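Local structure of maltose-binding protein MalE1 (Thermotoga maritima, 6DTU) at residues A[70-81]-A[97-105]; A[143-151]-A[217-227]. The protein binds maltotetraose and probably serves as the extracellular solute-binding component of a maltose and malto-oligosaccharide uptake system. One frame throughout, in Å; residues are numbered along the deposited sequence. Where two conformers were deposited one is given.

Contact 1 of 2, residues A[70-81]-A[97-105]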
# COMPACT_ATOMS: atom_id res chain seq x y z
N ALA A 70 2.95 -1.12 -18.22
CA ALA A 70 3.44 -2.07 -19.22
C ALA A 70 2.73 -1.89 -20.55
O ALA A 70 3.38 -1.90 -21.61
CB ALA A 70 3.29 -3.50 -18.71
N VAL A 71 1.41 -1.75 -20.53
CA VAL A 71 0.67 -1.63 -21.79
C VAL A 71 0.95 -0.29 -22.46
O VAL A 71 0.84 -0.18 -23.69
CB VAL A 71 -0.85 -1.84 -21.60
CG1 VAL A 71 -1.12 -3.17 -20.93
CG2 VAL A 71 -1.46 -0.70 -20.84
N ASN A 72 1.30 0.73 -21.69
CA ASN A 72 1.71 2.02 -22.25
C ASN A 72 3.16 2.00 -22.71
O ASN A 72 3.65 3.03 -23.21
CB ASN A 72 1.54 3.15 -21.22
CG ASN A 72 0.09 3.37 -20.79
OD1 ASN A 72 -0.85 2.90 -21.42
ND2 ASN A 72 -0.08 4.09 -19.68
N GLY A 73 3.87 0.89 -22.54
CA GLY A 73 5.25 0.78 -22.97
C GLY A 73 6.24 1.60 -22.16
O GLY A 73 7.30 1.96 -22.68
N LEU A 74 5.95 1.87 -20.89
CA LEU A 74 6.78 2.77 -20.11
C LEU A 74 7.74 2.08 -19.14
O LEU A 74 8.69 2.72 -18.70
CB LEU A 74 5.92 3.75 -19.31
CG LEU A 74 5.11 4.74 -20.14
CD1 LEU A 74 4.40 5.66 -19.20
CD2 LEU A 74 6.02 5.53 -21.06
N ILE A 75 7.51 0.82 -18.77
CA ILE A 75 8.43 0.08 -17.91
C ILE A 75 8.93 -1.12 -18.70
O ILE A 75 8.23 -1.67 -19.55
CB ILE A 75 7.86 -0.32 -16.52
CG1 ILE A 75 6.51 -1.03 -16.67
CG2 ILE A 75 7.79 0.90 -15.60
CD1 ILE A 75 5.97 -1.60 -15.37
N GLU A 76 10.19 -1.49 -18.43
CA GLU A 76 10.96 -2.43 -19.23
C GLU A 76 10.83 -3.85 -18.69
O GLU A 76 10.93 -4.07 -17.48
CB GLU A 76 12.43 -2.02 -19.20
CG GLU A 76 13.37 -2.86 -20.03
CD GLU A 76 13.20 -2.66 -21.53
OE1 GLU A 76 12.48 -1.74 -21.95
OE2 GLU A 76 13.85 -3.42 -22.31
N PRO A 77 10.62 -4.86 -19.54
CA PRO A 77 10.63 -6.24 -19.04
C PRO A 77 12.00 -6.57 -18.44
O PRO A 77 13.04 -6.12 -18.93
CB PRO A 77 10.36 -7.08 -20.29
CG PRO A 77 9.72 -6.13 -21.26
CD PRO A 77 10.38 -4.80 -20.99
N ILE A 78 11.98 -7.38 -17.39
CA ILE A 78 13.20 -7.79 -16.70
C ILE A 78 13.53 -9.21 -17.13
O ILE A 78 12.76 -10.14 -16.81
CB ILE A 78 13.07 -7.67 -15.18
CG1 ILE A 78 12.90 -6.20 -14.80
CG2 ILE A 78 14.29 -8.27 -14.49
CD1 ILE A 78 12.84 -5.98 -13.32
N PRO A 79 14.62 -9.45 -17.85
CA PRO A 79 14.96 -10.80 -18.26
C PRO A 79 15.37 -11.63 -17.06
O PRO A 79 15.70 -11.11 -15.99
CB PRO A 79 16.13 -10.61 -19.23
CG PRO A 79 15.99 -9.17 -19.69
CD PRO A 79 15.47 -8.43 -18.50
N ASN A 80 15.35 -12.94 -17.25
CA ASN A 80 15.68 -13.84 -16.17
C ASN A 80 17.08 -13.50 -15.63
O ASN A 80 17.97 -13.07 -16.36
CB ASN A 80 15.62 -15.28 -16.69
CG ASN A 80 14.19 -15.72 -17.03
OD1 ASN A 80 13.20 -14.99 -16.82
ND2 ASN A 80 14.09 -16.92 -17.58
N PHE A 81 17.26 -13.72 -14.34
CA PHE A 81 18.53 -13.44 -13.69
C PHE A 81 18.73 -14.50 -12.62
O PHE A 81 17.78 -15.16 -12.21
CB PHE A 81 18.58 -12.02 -13.10
CG PHE A 81 17.43 -11.71 -12.17
CD1 PHE A 81 17.63 -11.71 -10.80
CD2 PHE A 81 16.17 -11.41 -12.66
CE1 PHE A 81 16.58 -11.43 -9.93
CE2 PHE A 81 15.11 -11.13 -11.80
CZ PHE A 81 15.32 -11.14 -10.43
N TYR A 97 3.05 -9.12 -16.03
CA TYR A 97 1.88 -8.80 -16.84
C TYR A 97 2.14 -9.25 -18.27
O TYR A 97 3.23 -9.05 -18.80
CB TYR A 97 1.58 -7.30 -16.80
CG TYR A 97 0.31 -6.92 -17.55
CD1 TYR A 97 -0.93 -6.96 -16.92
CD2 TYR A 97 0.35 -6.56 -18.89
CE1 TYR A 97 -2.09 -6.62 -17.60
CE2 TYR A 97 -0.79 -6.24 -19.57
CZ TYR A 97 -2.00 -6.27 -18.94
OH TYR A 97 -3.13 -5.94 -19.65
N GLY A 98 1.12 -9.87 -18.89
CA GLY A 98 1.24 -10.33 -20.27
C GLY A 98 2.39 -11.28 -20.51
O GLY A 98 2.98 -11.28 -21.60
N GLY A 99 2.74 -12.10 -19.52
CA GLY A 99 3.79 -13.09 -19.64
C GLY A 99 5.19 -12.64 -19.30
O GLY A 99 6.11 -13.45 -19.35
N LYS A 100 5.39 -11.37 -18.95
CA LYS A 100 6.73 -10.86 -18.68
C LYS A 100 6.80 -10.26 -17.29
O LYS A 100 5.81 -9.76 -16.76
CB LYS A 100 7.11 -9.78 -19.69
CG LYS A 100 7.11 -10.27 -21.15
CD LYS A 100 7.47 -9.16 -22.11
CE LYS A 100 7.40 -9.63 -23.55
NZ LYS A 100 8.00 -8.64 -24.49
N LEU A 101 7.99 -10.30 -16.71
CA LEU A 101 8.24 -9.69 -15.41
C LEU A 101 8.63 -8.23 -15.61
O LEU A 101 9.43 -7.90 -16.49
CB LEU A 101 9.40 -10.42 -14.75
CG LEU A 101 9.80 -9.94 -13.36
CD1 LEU A 101 8.67 -10.24 -12.39
CD2 LEU A 101 11.10 -10.59 -12.92
N TYR A 102 8.06 -7.35 -14.77
CA TYR A 102 8.26 -5.91 -14.89
C TYR A 102 8.81 -5.27 -13.63
O TYR A 102 8.92 -4.04 -13.56
CB TYR A 102 6.95 -5.24 -15.31
CG TYR A 102 6.61 -5.43 -16.76
CD1 TYR A 102 7.23 -4.68 -17.74
CD2 TYR A 102 5.67 -6.37 -17.15
CE1 TYR A 102 6.91 -4.84 -19.08
CE2 TYR A 102 5.34 -6.54 -18.48
CZ TYR A 102 5.98 -5.78 -19.44
OH TYR A 102 5.65 -5.95 -20.78
N GLY A 103 9.19 -6.04 -12.62
CA GLY A 103 9.80 -5.41 -11.47
C GLY A 103 10.47 -6.43 -10.58
O GLY A 103 10.19 -7.62 -10.63
N ILE A 104 11.36 -5.92 -9.73
CA ILE A 104 11.96 -6.72 -8.67
C ILE A 104 11.25 -6.38 -7.37
O ILE A 104 11.41 -5.26 -6.84
CB ILE A 104 13.48 -6.52 -8.59
CG1 ILE A 104 14.15 -6.94 -9.91
CG2 ILE A 104 14.07 -7.38 -7.47
CD1 ILE A 104 15.61 -7.30 -9.80
N PRO A 105 10.45 -7.28 -6.80
CA PRO A 105 9.73 -7.00 -5.56
C PRO A 105 10.65 -7.10 -4.35
O PRO A 105 11.52 -7.97 -4.27
CB PRO A 105 8.69 -8.12 -5.51
CG PRO A 105 9.39 -9.27 -6.21
CD PRO A 105 10.22 -8.66 -7.29
O HOH W 1 10.48 -2.66 -15.20
O HOH W 2 10.48 -10.88 -18.32
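The ring of Y102 packs on A70, I75 and P77 in a largely apolar contact between the end of helix 66-71 with the loop after it and a beta-hairpin of the mixed sheet of the N-terminal lobe of a periplasmic binding protein fold. The hairpin reverses through a type I' turn from Y97 to K100, whose two inner positions, G98 and G99, have the positive phi that glycine takes easily. Helix 66-71 ends in a Schellman motif at G73. Although the CB bond of Y102 leads away overall, CG lies anti to the carbonyl carbon (chi1 -76°), which brings the ring back between A70 and P77. A70 CB sits over one face, 3.7 Å from the Y102 ring centroid and 16° off its normal, a CH-pi contact that so small a side chain allows at close range. I75 O meets the ring edge, 3.5 Å from Y102 CE1, and the P77 ring lies alongside with its CG 3.8 Å from Y102 CE1. Putting an alanine at Y102 would probably open a gap between the helix end and P77 and leave the methyl of A70 without the ring face it rests on. V71 CG1 touches Y97 CE2 obliquely at 3.4 Å. Branched I78, in the conformer described, fills the other end, its CD1 3.6 Å from G103 CA, where no side chain intervenes, while F81 meets L101 CD2 at its ring edge. I78 N gives a nearly straight bond to L101 O (2.8 Å, 166°); beside it a water donates to I78 O and accepts from L101 N at 3.0 Å.

Contact 2 of 2, residues A[143-151]-A[217-227]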
# COMPACT_ATOMS: atom_id res chain seq x y z
N GLY A 143 -10.18 15.25 24.28
CA GLY A 143 -9.88 15.69 22.94
C GLY A 143 -8.41 15.76 22.60
O GLY A 143 -8.07 15.99 21.43
N GLU A 144 -7.52 15.56 23.58
CA GLU A 144 -6.08 15.60 23.34
C GLU A 144 -5.53 14.31 22.75
O GLU A 144 -4.41 14.31 22.23
CB GLU A 144 -5.34 15.91 24.65
CG GLU A 144 -6.03 16.95 25.52
CD GLU A 144 -5.22 17.29 26.77
OE1 GLU A 144 -3.99 17.08 26.76
OE2 GLU A 144 -5.82 17.77 27.76
N VAL A 145 -6.27 13.21 22.84
CA VAL A 145 -5.89 11.93 22.24
C VAL A 145 -7.08 11.42 21.46
O VAL A 145 -8.18 11.31 22.01
CB VAL A 145 -5.49 10.89 23.31
CG1 VAL A 145 -5.00 9.60 22.66
CG2 VAL A 145 -4.43 11.45 24.26
N ARG A 146 -6.85 11.03 20.21
CA ARG A 146 -7.92 10.47 19.40
C ARG A 146 -7.99 8.98 19.67
O ARG A 146 -6.97 8.29 19.69
CB ARG A 146 -7.61 10.70 17.91
CG ARG A 146 -8.02 12.06 17.36
CD ARG A 146 -9.56 12.17 17.25
NE ARG A 146 -10.07 11.19 16.30
CZ ARG A 146 -10.14 11.36 14.98
NH1 ARG A 146 -9.75 12.50 14.42
NH2 ARG A 146 -10.61 10.38 14.22
N GLY A 147 -9.21 8.48 19.90
CA GLY A 147 -9.39 7.06 20.12
C GLY A 147 -9.08 6.22 18.89
O GLY A 147 -8.46 5.16 19.01
N PHE A 148 -9.48 6.68 17.71
CA PHE A 148 -9.30 5.92 16.48
C PHE A 148 -9.19 6.88 15.30
O PHE A 148 -9.96 7.84 15.21
CB PHE A 148 -10.47 4.95 16.26
CG PHE A 148 -10.38 4.19 14.97
CD1 PHE A 148 -9.49 3.13 14.84
CD2 PHE A 148 -11.16 4.57 13.88
CE1 PHE A 148 -9.38 2.44 13.63
CE2 PHE A 148 -11.06 3.88 12.67
CZ PHE A 148 -10.17 2.81 12.56
N ILE A 149 -8.24 6.61 14.41
CA ILE A 149 -8.08 7.36 13.16
C ILE A 149 -7.70 6.42 12.03
O ILE A 149 -6.81 5.58 12.18
CB ILE A 149 -7.03 8.50 13.24
CG1 ILE A 149 -7.04 9.23 14.58
CG2 ILE A 149 -7.26 9.51 12.11
CD1 ILE A 149 -5.91 10.25 14.65
N THR A 150 -8.30 6.64 10.87
CA THR A 150 -7.72 6.19 9.61
C THR A 150 -8.07 7.22 8.56
O THR A 150 -8.73 8.23 8.85
CB THR A 150 -8.12 4.75 9.25
OG1 THR A 150 -7.30 4.32 8.15
CG2 THR A 150 -9.59 4.69 8.83
N SER A 151 -7.62 6.98 7.33
CA SER A 151 -7.92 7.91 6.24
C SER A 151 -9.34 7.64 5.77
O SER A 151 -9.59 6.79 4.91
CB SER A 151 -6.88 7.76 5.14
OG SER A 151 -6.97 8.86 4.25
N MET A 217 -0.61 12.11 14.17
CA MET A 217 -1.12 11.97 15.53
C MET A 217 -0.62 10.68 16.18
O MET A 217 -0.24 10.68 17.36
CB MET A 217 -2.64 12.09 15.58
CG MET A 217 -3.13 13.45 15.11
SD MET A 217 -4.88 13.70 15.44
CE MET A 217 -4.87 13.74 17.24
N PHE A 218 -0.58 9.58 15.43
CA PHE A 218 -0.10 8.36 16.05
C PHE A 218 1.38 8.46 16.40
O PHE A 218 1.78 8.12 17.51
CB PHE A 218 -0.36 7.13 15.18
CG PHE A 218 -0.15 5.84 15.92
CD1 PHE A 218 -1.15 5.29 16.69
CD2 PHE A 218 1.09 5.21 15.88
CE1 PHE A 218 -0.95 4.11 17.41
CE2 PHE A 218 1.31 4.03 16.58
CZ PHE A 218 0.28 3.48 17.35
N ARG A 219 2.18 8.99 15.49
CA ARG A 219 3.61 9.10 15.74
C ARG A 219 3.89 10.01 16.94
O ARG A 219 4.84 9.77 17.69
CB ARG A 219 4.28 9.65 14.49
CG ARG A 219 5.80 9.72 14.56
CD ARG A 219 6.35 10.38 13.31
NE ARG A 219 5.97 11.78 13.28
CZ ARG A 219 5.24 12.37 12.34
NH1 ARG A 219 4.80 11.71 11.28
NH2 ARG A 219 4.96 13.67 12.46
N GLU A 220 3.06 11.03 17.14
CA GLU A 220 3.27 11.99 18.21
C GLU A 220 2.59 11.60 19.52
O GLU A 220 2.56 12.41 20.46
CB GLU A 220 2.90 13.41 17.77
CG GLU A 220 3.65 13.86 16.52
CD GLU A 220 3.22 15.22 16.04
OE1 GLU A 220 2.15 15.70 16.48
OE2 GLU A 220 3.94 15.81 15.21
N GLY A 221 2.09 10.38 19.62
CA GLY A 221 1.51 9.91 20.86
C GLY A 221 0.11 10.40 21.15
O GLY A 221 -0.34 10.33 22.31
N GLN A 222 -0.60 10.87 20.13
CA GLN A 222 -1.91 11.48 20.28
C GLN A 222 -3.03 10.62 19.71
O GLN A 222 -4.12 11.14 19.48
CB GLN A 222 -1.94 12.88 19.68
CG GLN A 222 -0.90 13.83 20.26
CD GLN A 222 -0.87 15.15 19.52
OE1 GLN A 222 -0.63 15.19 18.32
NE2 GLN A 222 -1.13 16.24 20.24
N ALA A 223 -2.77 9.36 19.39
CA ALA A 223 -3.80 8.48 18.86
C ALA A 223 -3.63 7.06 19.41
O ALA A 223 -2.54 6.49 19.38
CB ALA A 223 -3.87 8.49 17.32
N ALA A 224 -4.73 6.50 19.89
CA ALA A 224 -4.66 5.19 20.53
C ALA A 224 -4.62 4.06 19.51
O ALA A 224 -3.90 3.08 19.71
CB ALA A 224 -5.83 5.03 21.49
N MET A 225 -5.41 4.16 18.43
CA MET A 225 -5.54 3.09 17.45
C MET A 225 -5.68 3.68 16.07
O MET A 225 -6.44 4.64 15.87
CB MET A 225 -6.82 2.29 17.71
CG MET A 225 -6.79 1.54 19.03
SD MET A 225 -8.33 0.68 19.42
CE MET A 225 -9.49 2.03 19.63
N ILE A 226 -5.00 3.07 15.10
CA ILE A 226 -5.14 3.44 13.70
C ILE A 226 -5.21 2.19 12.82
O ILE A 226 -4.90 1.08 13.25
CB ILE A 226 -4.01 4.36 13.21
CG1 ILE A 226 -2.66 3.63 13.27
CG2 ILE A 226 -4.00 5.66 14.01
CD1 ILE A 226 -1.52 4.47 12.72
N ILE A 227 -5.64 2.39 11.58
CA ILE A 227 -5.52 1.37 10.55
C ILE A 227 -4.53 1.87 9.51
O ILE A 227 -4.82 2.80 8.76
CB ILE A 227 -6.86 0.98 9.93
CG1 ILE A 227 -7.73 0.31 11.00
CG2 ILE A 227 -6.62 -0.01 8.80
CD1 ILE A 227 -9.14 -0.06 10.51
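With CG1 anti to its carbonyl carbon (chi1 -38°) and the chain extended beyond, I149 carries CD1 to M217 SD at 3.7 Å and against A223 CB. M217, in the conformer described, bends at its last torsion (chi3 66°) and lays CE on R146 CG at 3.6 Å, so a flexible thioether covers the aliphatic part of an arginine. The R146 chain is itself folded over at chi2 and chi3, which sets the centre of its guanidinium above I149 CG1. There R146 NH2 donates to F148 O at 2.8 Å, lying in the carbonyl plane though the acceptor is tilted out of the guanidinium plane; D209 supplies the balancing charge through a salt bridge to the same nitrogen. R146, I149 and A223 share one face of a parallel strand pair, 146-149 with 223-228, with M217 of helix 211-219 laid on it; the pair forms one border of a mixed four-stranded sheet in which 112-116 lies along the other side of 223-228. R146 N donates to Q222 O (2.8 Å, 167°), and A224 N to R146 O at 2.9 Å almost in line with the carbonyl. Both chains then turn a corner, at G147 and A224; the bond from M225 N to G147 O is weak. Pairing resumes with I149 N to M225 O at 3.0 Å. Helix 211-219 ends in a Schellman motif with G221 at positive phi. On the face of F148 and M225, the F148 ring edge meets I227, CZ to CD1 at 3.7 Å. T150 has its OG1 anti to the backbone N, from where the hydroxyl donates to a lone pair of I227 O at 3.0 Å.

How the contacts relate
The two contacts lie on opposite sides of the chain's centre, contact 1 closing before contact 2 opens, with centres about 39 Å and nearest atoms about 22 Å apart. They share no sheet: contact 1 involves strand 100-109 of the large mixed sheet, whereas contact 2 is a strand pair of the four-stranded one. Strand 112-116 follows soon after 100-109 and joins this second sheet, and strand 260-268 returns to the first, so the chain crosses between the sheets more than once. This is consistent with the two-lobed architecture of solute-binding proteins, in which hinged lobes close on the ligand, here maltotetraose; bound glucose units lie about 12 Å from the I75 side chain and about 9 Å from that of T150.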